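Side-chain contacts in aspartate-semialdehyde dehydrogenase (Vibrio cholerae, PDB 2R00), which catalyses the NADPH-dependent reductive dephosphorylation of L-aspartyl-4-phosphate to L-aspartate-semialdehyde, a step toward lysine, methionine and threonine: residues I117-F120 and R121-N124; A277-P280 and T281-R284; V297-I301 and S302-G306; V316-G319 and A320-A324. One frame throughout, in Å; residues are numbered along the deposited sequence.

Contact 1. Residues I117-F120 and R121-N124; sequences IAEF and RNRN
Residues 117-119 belong to a 3-10 turn in the loop before strand 125-127, and Asn122 folds back onto Glu119. Asn122 N donates to Glu119 O at 3.2 Å, from above the carbonyl plane, and Asn124 N reaches Phe120 O at 2.7 Å in a weak, bent bond. Asn124 itself has a positive phi of 61°, which asparagine accepts more readily than most residues. A water lies 2.9 Å from Glu119 O, to which it can donate, and accepts weakly from Arg123 N.

Bent at chi2 (-78°), the Glu119 chain carries its carboxylate to Asn122. OE1 meets ND2 at 2.8 Å on its anti side, out of both planes, and the two flat groups stand well apart from parallel. Asn122 ND2 also serves Asp104 O. In Phe120, CG sits between the backbone N and the carbonyl carbon (chi1 82°), which turns one ring face to Arg121 N, 3.2 Å from CG; Arg121 CB stands 4.3 Å above the plane of that ring, over its centre. The aromatic packs on Leu331 and Ile126, while Arg123 NE pairs with Asp104.

The arrangement is a 3-10 turn at the surface, followed by a positive-phi asparagine that leads into strand 125-127, the edge strand of the Rossmann-type sheet within this chain.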
loop_
_atom_site.group_PDB
_atom_site.type_symbol
_atom_site.label_atom_id
_atom_site.label_comp_id
_atom_site.label_asym_id
_atom_site.label_seq_id
_atom_site.Cartn_x
_atom_site.Cartn_y
_atom_site.Cartn_z
ATOM N N ILE A 117 5.117 -19.508 25.253
ATOM C CA ILE A 117 4.177 -19.439 26.385
ATOM C C ILE A 117 4.777 -19.969 27.695
ATOM O O ILE A 117 4.409 -19.507 28.768
ATOM C CB ILE A 117 2.829 -20.149 26.072
ATOM C CG1 ILE A 117 2.106 -19.417 24.945
ATOM C CG2 ILE A 117 1.923 -20.228 27.330
ATOM C CD1 ILE A 117 0.827 -20.077 24.465
ATOM N N ALA A 118 5.717 -20.912 27.590
ATOM C CA ALA A 118 6.379 -21.528 28.750
ATOM C C ALA A 118 7.066 -20.489 29.616
ATOM O O ALA A 118 7.169 -20.649 30.841
ATOM C CB ALA A 118 7.389 -22.581 28.293
ATOM N N GLU A 119 7.528 -19.416 28.970
ATOM C CA GLU A 119 8.207 -18.317 29.656
ATOM C C GLU A 119 7.268 -17.431 30.484
ATOM O O GLU A 119 7.713 -16.432 31.047
ATOM C CB GLU A 119 8.999 -17.457 28.662
ATOM C CG GLU A 119 10.043 -18.209 27.853
ATOM C CD GLU A 119 11.334 -18.505 28.617
ATOM O OE1 GLU A 119 11.494 -18.064 29.774
ATOM O OE2 GLU A 119 12.218 -19.179 28.036
ATOM N N PHE A 120 5.985 -17.800 30.575
ATOM C CA PHE A 120 5.030 -17.058 31.406
ATOM C C PHE A 120 5.492 -17.045 32.855
ATOM O O PHE A 120 5.170 -16.132 33.608
ATOM C CB PHE A 120 3.610 -17.639 31.310
ATOM C CG PHE A 120 3.373 -18.851 32.196
ATOM C CD1 PHE A 120 2.902 -18.698 33.502
ATOM C CD2 PHE A 120 3.627 -20.134 31.723
ATOM C CE1 PHE A 120 2.685 -19.809 34.326
ATOM C CE2 PHE A 120 3.410 -21.255 32.537
ATOM C CZ PHE A 120 2.934 -21.088 33.840
ATOM N N ARG A 121 6.259 -18.057 33.246
ATOM C CA ARG A 121 6.652 -18.179 34.651
ATOM C C ARG A 121 7.757 -17.203 35.097
ATOM O O ARG A 121 7.997 -17.041 36.292
ATOM C CB ARG A 121 6.969 -19.633 35.028
ATOM C CG ARG A 121 8.164 -20.273 34.334
ATOM C CD ARG A 121 8.502 -21.587 35.059
ATOM N NE ARG A 121 9.409 -22.480 34.323
ATOM C CZ ARG A 121 10.059 -23.504 34.881
ATOM N NH1 ARG A 121 10.856 -24.277 34.145
ATOM N NH2 ARG A 121 9.919 -23.757 36.184
ATOM N N ASN A 122 8.403 -16.552 34.134
ATOM C CA ASN A 122 9.380 -15.500 34.430
ATOM C C ASN A 122 8.787 -14.360 35.258
ATOM O O ASN A 122 9.397 -13.929 36.242
ATOM C CB ASN A 122 9.984 -14.945 33.133
ATOM C CG ASN A 122 10.875 -15.950 32.416
ATOM O OD1 ASN A 122 11.230 -17.003 32.968
ATOM N ND2 ASN A 122 11.242 -15.629 31.173
ATOM N N ARG A 123 7.595 -13.897 34.865
ATOM C CA ARG A 123 6.968 -12.697 35.427
ATOM C C ARG A 123 5.456 -12.848 35.628
ATOM O O ARG A 123 4.790 -11.912 36.091
ATOM C CB ARG A 123 7.221 -11.494 34.496
ATOM C CG ARG A 123 8.653 -10.945 34.545
ATOM C CD ARG A 123 8.736 -9.633 35.365
ATOM N NE ARG A 123 9.062 -8.456 34.524
ATOM C CZ ARG A 123 8.433 -7.279 34.570
ATOM N NH1 ARG A 123 7.429 -7.093 35.402
ATOM N NH2 ARG A 123 8.815 -6.269 33.778
ATOM N N ASN A 124 4.909 -14.009 35.259
ATOM C CA ASN A 124 3.454 -14.231 35.241
ATOM C C ASN A 124 2.754 -13.280 34.272
ATOM O O ASN A 124 1.607 -12.868 34.488
ATOM C CB ASN A 124 2.837 -14.152 36.648
ATOM C CG ASN A 124 3.100 -15.411 37.481
ATOM O OD1 ASN A 124 3.595 -16.429 36.976
ATOM N ND2 ASN A 124 2.778 -15.336 38.770
HETATM O O HOH W 1 6.677 -13.885 31.842
#

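Contact 2. Residues A277-P280 and T281-R284; sequences ADFP and TQVR
Gln282 OE1 is gripped by two successive backbone N-H groups. Asp278 N approaches it at 2.8 Å, almost in line with the C=O bond, and Phe279 N at 3.2 Å, from well above the carbonyl plane. Glutamine suits the place because its chain, extended beyond CG (chi2 168°), is long enough to carry an amide oxygen back across the turn to donors three and four residues earlier.

Beneath the side chain the backbone closes in short steps. Gln282 N donates to Phe279 O at 3.0 Å and Val283 N to Pro280 O at 3.1 Å, the i to i-3 pattern of a 3-10 turn. Pro280 fits the opening of that turn, since its phi is already fixed near -49° and a first-turn residue need not offer an N-H. A water donates to Pro280 O and, weakly, to Val283 O.

Phe279 runs alongside Gln282, both pointing the same way. Its ring edge faces OE1, CD1 being 4.0 Å from it, and the ring plane is nearly perpendicular to the amide. Just before Asp278, Ala277 CB rests on Gln282 CB at 3.7 Å and on Val283 CG2 at 3.8 Å, the small alanine methyl allowing this close approach.

Val283 also packs on Ile201 of the second subunit, whose Gln200 NE2 binds Arg284 O; Arg284 NE pairs with Glu272 within its own chain. The chemistry implies that a surface loop is held largely by polar bonds, a glutamine carbonyl satisfying two backbone N-H groups beside the turn's own backbone bonds, while the apolar contact is small.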
loop_
_atom_site.group_PDB
_atom_site.type_symbol
_atom_site.label_atom_id
_atom_site.label_comp_id
_atom_site.label_asym_id
_atom_site.label_seq_id
_atom_site.Cartn_x
_atom_site.Cartn_y
_atom_site.Cartn_z
ATOM N N ALA A 277 -12.003 -14.177 -8.254
ATOM C CA ALA A 277 -13.237 -14.676 -8.848
ATOM C C ALA A 277 -13.220 -14.424 -10.347
ATOM O O ALA A 277 -12.788 -13.357 -10.790
ATOM C CB ALA A 277 -14.444 -13.983 -8.217
ATOM N N ASP A 278 -13.689 -15.410 -11.115
ATOM C CA ASP A 278 -13.931 -15.228 -12.544
ATOM C C ASP A 278 -15.417 -14.941 -12.780
ATOM O O ASP A 278 -15.797 -14.389 -13.817
ATOM C CB ASP A 278 -13.491 -16.468 -13.331
ATOM C CG ASP A 278 -11.975 -16.521 -13.562
ATOM O OD1 ASP A 278 -11.305 -15.476 -13.476
ATOM O OD2 ASP A 278 -11.450 -17.617 -13.847
ATOM N N PHE A 279 -16.243 -15.320 -11.805
ATOM C CA PHE A 279 -17.700 -15.176 -11.872
ATOM C C PHE A 279 -18.258 -14.554 -10.583
ATOM O O PHE A 279 -17.679 -14.739 -9.518
ATOM C CB PHE A 279 -18.350 -16.543 -12.132
ATOM C CG PHE A 279 -18.019 -17.123 -13.479
ATOM C CD1 PHE A 279 -16.867 -17.886 -13.659
ATOM C CD2 PHE A 279 -18.863 -16.901 -14.576
ATOM C CE1 PHE A 279 -16.547 -18.412 -14.913
ATOM C CE2 PHE A 279 -18.561 -17.425 -15.824
ATOM C CZ PHE A 279 -17.398 -18.183 -15.996
ATOM N N PRO A 280 -19.379 -13.807 -10.677
ATOM C CA PRO A 280 -19.987 -13.192 -9.482
ATOM C C PRO A 280 -20.178 -14.137 -8.283
ATOM O O PRO A 280 -19.872 -13.747 -7.148
ATOM C CB PRO A 280 -21.334 -12.685 -9.995
ATOM C CG PRO A 280 -21.094 -12.419 -11.456
ATOM C CD PRO A 280 -20.127 -13.474 -11.907
ATOM N N THR A 281 -20.663 -15.356 -8.529
ATOM C CA THR A 281 -20.913 -16.330 -7.449
ATOM C C THR A 281 -19.650 -16.784 -6.708
ATOM O O THR A 281 -19.747 -17.367 -5.621
ATOM C CB THR A 281 -21.649 -17.586 -7.953
ATOM O OG1 THR A 281 -20.902 -18.192 -9.027
ATOM C CG2 THR A 281 -23.086 -17.228 -8.405
ATOM N N GLN A 282 -18.480 -16.523 -7.292
ATOM C CA GLN A 282 -17.200 -16.862 -6.654
ATOM C C GLN A 282 -16.666 -15.793 -5.678
ATOM O O GLN A 282 -15.753 -16.064 -4.890
ATOM C CB GLN A 282 -16.150 -17.209 -7.713
ATOM C CG GLN A 282 -16.426 -18.512 -8.473
ATOM C CD GLN A 282 -15.534 -18.683 -9.699
ATOM O OE1 GLN A 282 -14.917 -17.732 -10.170
ATOM N NE2 GLN A 282 -15.472 -19.899 -10.220
ATOM N N VAL A 283 -17.232 -14.586 -5.728
ATOM C CA VAL A 283 -16.883 -13.527 -4.775
ATOM C C VAL A 283 -17.400 -13.925 -3.382
ATOM O O VAL A 283 -18.581 -14.269 -3.219
ATOM C CB VAL A 283 -17.469 -12.147 -5.196
ATOM C CG1 VAL A 283 -16.969 -11.029 -4.285
ATOM C CG2 VAL A 283 -17.144 -11.836 -6.653
ATOM N N ARG A 284 -16.511 -13.884 -2.394
ATOM C CA ARG A 284 -16.861 -14.271 -1.021
ATOM C C ARG A 284 -16.797 -13.085 -0.066
ATOM O O ARG A 284 -16.121 -12.093 -0.347
ATOM C CB ARG A 284 -15.930 -15.375 -0.513
ATOM C CG ARG A 284 -15.753 -16.546 -1.466
ATOM C CD ARG A 284 -15.356 -17.824 -0.733
ATOM N NE ARG A 284 -14.075 -17.717 -0.027
ATOM C CZ ARG A 284 -12.881 -17.819 -0.606
ATOM N NH1 ARG A 284 -12.777 -18.014 -1.919
ATOM N NH2 ARG A 284 -11.785 -17.716 0.128
HETATM O O HOH W 2 -21.711 -13.544 -4.467
#

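Contact 3. Residues V297-I301 and S302-G306; sequences VRNDI and SHHSG
Gly306 O collects two donors, Asn299 ND2 at 3.2 Å and Asp300 N at 2.9 Å, which reach it from opposite faces of its carbonyl plane. The ND2 bond is nearly straight (161°) and lies close to the plane of the Asn299 amide. That amide is also laid flat over one face of the His304 ring, the planes only 13° apart, with OD1 3.4 Å above the ring and offset toward its rim; Asn299 CB makes a CH-pi contact over the same ring.

Asp300 and His303 form an antiparallel hydrogen-bonded pair. His303 N donates to Asp300 O at 3.1 Å across a type II turn, in which Ser302 takes the positive phi of the third position. The side chains of Asp300 and His303 run side by side, carboxylate and imidazole nearly coplanar, and Asp300 OD2 approaches the ring edge at His303 CD2 (3.2 Å). Gly306, lacking a side chain, lets OD2 sit 3.6 Å from its CA.

Further out, Asn299 OD1 accepts from Ala258 N and ND2 gives also to Ile256 O, which fixes the amide rotation. Asp300 OD1 binds Asn308 ND2 of its own chain and Asn153 ND2 of the second subunit; Arg298 pairs with Glu213 of the second subunit.

The aspartate so close to the imidazole edge would probably favour a positive charge on His303, whose NE2 is weakly bonded to Glu251, and the shared carbonyl holds the two arms of the hairpin together, while Asp300 and Arg298 link it to the second subunit.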
loop_
_atom_site.group_PDB
_atom_site.type_symbol
_atom_site.label_atom_id
_atom_site.label_comp_id
_atom_site.label_asym_id
_atom_site.label_seq_id
_atom_site.Cartn_x
_atom_site.Cartn_y
_atom_site.Cartn_z
ATOM N N VAL A 297 -1.667 -12.861 -4.060
ATOM C CA VAL A 297 -0.423 -13.636 -3.865
ATOM C C VAL A 297 0.316 -13.907 -5.185
ATOM O O VAL A 297 -0.218 -14.566 -6.080
ATOM C CB VAL A 297 -0.690 -14.976 -3.121
ATOM C CG1 VAL A 297 0.618 -15.753 -2.892
ATOM C CG2 VAL A 297 -1.434 -14.738 -1.791
ATOM N N ARG A 298 1.544 -13.399 -5.295
ATOM C CA ARG A 298 2.304 -13.472 -6.548
ATOM C C ARG A 298 3.803 -13.271 -6.347
ATOM O O ARG A 298 4.220 -12.590 -5.414
ATOM C CB ARG A 298 1.748 -12.467 -7.575
ATOM C CG ARG A 298 1.862 -10.985 -7.176
ATOM C CD ARG A 298 0.780 -10.157 -7.843
ATOM N NE ARG A 298 0.907 -8.713 -7.608
ATOM C CZ ARG A 298 0.206 -7.799 -8.280
ATOM N NH1 ARG A 298 -0.663 -8.181 -9.212
ATOM N NH2 ARG A 298 0.353 -6.504 -8.025
ATOM N N ASN A 299 4.613 -13.868 -7.221
ATOM C CA ASN A 299 6.053 -13.666 -7.175
ATOM C C ASN A 299 6.414 -12.306 -7.748
ATOM O O ASN A 299 5.617 -11.697 -8.476
ATOM C CB ASN A 299 6.798 -14.747 -7.962
ATOM C CG ASN A 299 6.795 -16.098 -7.271
ATOM O OD1 ASN A 299 6.159 -17.031 -7.742
ATOM N ND2 ASN A 299 7.510 -16.209 -6.147
ATOM N N ASP A 300 7.600 -11.817 -7.398
ATOM C CA ASP A 300 8.225 -10.777 -8.189
ATOM C C ASP A 300 8.475 -11.427 -9.552
ATOM O O ASP A 300 8.826 -12.611 -9.623
ATOM C CB ASP A 300 9.564 -10.335 -7.593
ATOM C CG ASP A 300 9.420 -9.454 -6.346
ATOM O OD1 ASP A 300 8.341 -8.870 -6.078
ATOM O OD2 ASP A 300 10.429 -9.345 -5.622
ATOM N N ILE A 301 8.291 -10.659 -10.620
ATOM C CA ILE A 301 8.474 -11.148 -11.985
ATOM C C ILE A 301 9.940 -11.546 -12.205
ATOM O O ILE A 301 10.842 -10.746 -11.977
ATOM C CB ILE A 301 8.026 -10.071 -13.023
ATOM C CG1 ILE A 301 6.531 -9.771 -12.860
ATOM C CG2 ILE A 301 8.374 -10.508 -14.466
ATOM C CD1 ILE A 301 6.066 -8.455 -13.495
ATOM N N SER A 302 10.152 -12.794 -12.627
ATOM C CA SER A 302 11.488 -13.395 -12.840
ATOM C C SER A 302 12.360 -13.439 -11.578
ATOM O O SER A 302 13.586 -13.597 -11.659
ATOM C CB SER A 302 12.237 -12.693 -13.981
ATOM O OG SER A 302 11.462 -12.700 -15.168
ATOM N N HIS A 303 11.717 -13.313 -10.415
ATOM C CA HIS A 303 12.412 -13.313 -9.133
ATOM C C HIS A 303 11.564 -14.071 -8.118
ATOM O O HIS A 303 10.833 -13.475 -7.334
ATOM C CB HIS A 303 12.708 -11.878 -8.689
ATOM C CG HIS A 303 13.397 -11.777 -7.362
ATOM N ND1 HIS A 303 14.660 -12.283 -7.130
ATOM C CD2 HIS A 303 13.002 -11.209 -6.196
ATOM C CE1 HIS A 303 15.007 -12.039 -5.879
ATOM N NE2 HIS A 303 14.018 -11.389 -5.290
ATOM N N HIS A 304 11.673 -15.396 -8.152
ATOM C CA HIS A 304 10.826 -16.274 -7.348
ATOM C C HIS A 304 11.263 -16.438 -5.889
ATOM O O HIS A 304 10.563 -17.081 -5.099
ATOM C CB HIS A 304 10.655 -17.630 -8.039
ATOM C CG HIS A 304 9.661 -17.604 -9.161
ATOM N ND1 HIS A 304 8.760 -18.623 -9.382
ATOM C CD2 HIS A 304 9.413 -16.670 -10.111
ATOM C CE1 HIS A 304 8.004 -18.322 -10.424
ATOM N NE2 HIS A 304 8.381 -17.144 -10.887
ATOM N N SER A 305 12.403 -15.846 -5.532
ATOM C CA SER A 305 12.724 -15.653 -4.116
ATOM C C SER A 305 12.132 -14.325 -3.593
ATOM O O SER A 305 12.419 -13.883 -2.472
ATOM C CB SER A 305 14.229 -15.815 -3.837
ATOM O OG SER A 305 14.997 -14.755 -4.377
ATOM N N GLY A 306 11.291 -13.701 -4.421
ATOM C CA GLY A 306 10.462 -12.586 -3.995
ATOM C C GLY A 306 8.997 -12.976 -4.045
ATOM O O GLY A 306 8.488 -13.391 -5.094
#

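Contact 4. Residues V316-G319 and A320-A324; sequences VRKG and AATNA
Thr322 reaches back to Lys318 because its OG1 stands anti to the carbonyl carbon, beside its own backbone N (chi1 -60°), and so points along the helix toward the preceding turn. The motif is the side-chain to backbone hydrogen bond of a helical threonine, here in the opening turns of helix 316-335. Lys318 O takes OG1 at 2.6 Å and Thr322 N at 2.9 Å, from opposite faces of its carbonyl plane. Threonine suits a buried position like this because the helix itself satisfies its hydroxyl, and the side chain also touches Val22 of helix 14-25.

Around this pair the regular i to i-4 bonds run on, among them Ala321 N to Arg317 O at 2.9 Å. The small residues Gly319, Ala320 and Ala321 keep the helix slim, and the Ala321 methyl packs on Thr18 and Met19 of helix 14-25. Lys318, fully extended beyond CG, passes Thr322 OG1 with its own CG 4.0 Å away and carries NZ off to a salt bridge with Glu25. At the N-terminal end Val316 touches Cys131, the residue that forms the acyl-thioester intermediate, and Arg317 lies against Ala14, a predicted NADP(+) site; the helix thus starts beside the catalytic cleft.

Asn323, the next residue, turns its side chain away from residues 316-319. Its CG lies anti to the backbone N (chi1 -162°), which sends ND2 to Val108 O, while its backbone N donates to Gly319 O at 3.0 Å and its CB stays 3.6 Å from that same oxygen.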
loop_
_atom_site.group_PDB
_atom_site.type_symbol
_atom_site.label_atom_id
_atom_site.label_comp_id
_atom_site.label_asym_id
_atom_site.label_seq_id
_atom_site.Cartn_x
_atom_site.Cartn_y
_atom_site.Cartn_z
ATOM N N VAL A 316 -10.571 -5.651 13.533
ATOM C CA VAL A 316 -9.256 -5.564 14.165
ATOM C C VAL A 316 -9.286 -5.980 15.636
ATOM O O VAL A 316 -8.379 -6.663 16.108
ATOM C CB VAL A 316 -8.641 -4.145 14.008
ATOM C CG1 VAL A 316 -7.261 -4.089 14.624
ATOM C CG2 VAL A 316 -8.555 -3.761 12.537
ATOM N N ARG A 317 -10.333 -5.568 16.343
ATOM C CA ARG A 317 -10.502 -5.896 17.756
ATOM C C ARG A 317 -10.654 -7.401 17.993
ATOM O O ARG A 317 -10.088 -7.940 18.947
ATOM C CB ARG A 317 -11.686 -5.124 18.351
ATOM C CG ARG A 317 -11.556 -3.611 18.203
ATOM C CD ARG A 317 -12.749 -2.870 18.801
ATOM N NE ARG A 317 -12.788 -1.462 18.392
ATOM C CZ ARG A 317 -12.096 -0.474 18.966
ATOM N NH1 ARG A 317 -11.293 -0.706 20.002
ATOM N NH2 ARG A 317 -12.213 0.767 18.502
ATOM N N LYS A 318 -11.401 -8.070 17.112
ATOM C CA LYS A 318 -11.664 -9.506 17.226
ATOM C C LYS A 318 -10.407 -10.337 16.974
ATOM O O LYS A 318 -10.234 -11.410 17.571
ATOM C CB LYS A 318 -12.815 -9.936 16.300
ATOM C CG LYS A 318 -13.469 -11.259 16.707
ATOM C CD LYS A 318 -14.945 -11.330 16.319
ATOM C CE LYS A 318 -15.647 -12.462 17.065
ATOM N NZ LYS A 318 -17.055 -12.640 16.626
ATOM N N GLY A 319 -9.529 -9.832 16.107
ATOM C CA GLY A 319 -8.231 -10.460 15.869
ATOM C C GLY A 319 -7.360 -10.425 17.118
ATOM O O GLY A 319 -6.811 -11.448 17.532
ATOM N N ALA A 320 -7.249 -9.243 17.716
ATOM C CA ALA A 320 -6.509 -9.045 18.967
ATOM C C ALA A 320 -7.075 -9.897 20.108
ATOM O O ALA A 320 -6.331 -10.577 20.821
ATOM C CB ALA A 320 -6.534 -7.584 19.348
ATOM N N ALA A 321 -8.398 -9.865 20.260
ATOM C CA ALA A 321 -9.075 -10.572 21.339
ATOM C C ALA A 321 -8.907 -12.078 21.197
ATOM O O ALA A 321 -8.608 -12.769 22.167
ATOM C CB ALA A 321 -10.538 -10.191 21.377
ATOM N N THR A 322 -9.073 -12.572 19.970
ATOM C CA THR A 322 -8.920 -13.989 19.662
ATOM C C THR A 322 -7.499 -14.492 19.908
ATOM O O THR A 322 -7.318 -15.593 20.441
ATOM C CB THR A 322 -9.341 -14.271 18.207
ATOM O OG1 THR A 322 -10.719 -13.902 18.046
ATOM C CG2 THR A 322 -9.155 -15.745 17.842
ATOM N N ASN A 323 -6.490 -13.705 19.524
ATOM C CA ASN A 323 -5.107 -14.113 19.771
ATOM C C ASN A 323 -4.866 -14.341 21.266
ATOM O O ASN A 323 -4.268 -15.352 21.669
ATOM C CB ASN A 323 -4.114 -13.081 19.217
ATOM C CG ASN A 323 -2.718 -13.645 19.066
ATOM O OD1 ASN A 323 -2.436 -14.380 18.116
ATOM N ND2 ASN A 323 -1.831 -13.309 20.004
ATOM N N ALA A 324 -5.358 -13.396 22.068
ATOM C CA ALA A 324 -5.293 -13.423 23.531
ATOM C C ALA A 324 -5.963 -14.654 24.126
ATOM O O ALA A 324 -5.414 -15.287 25.027
ATOM C CB ALA A 324 -5.939 -12.158 24.098
#

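Overall arrangement
All four contacts are local and follow one another along the chain, so none nests in or crosses another. Contact 1 closes a turn in the nucleotide-binding domain, between strands 91-94 and 125-127. Contact 2 folds the loop between strands 271-273 and 292-300, and contact 3 joins the end of strand 292-300 to the start of 306-313; these two, with centres about 25 Å apart, both touch the second subunit. Contact 4 then opens the C-terminal helix 316-335, which returns from the dimerisation domain to the nucleotide-binding domain and whose far end packs against the turn of contact 1, though contacts 1 and 4 themselves do not touch. Contacts 1 and 2 lie on opposite sides of the chain's centre.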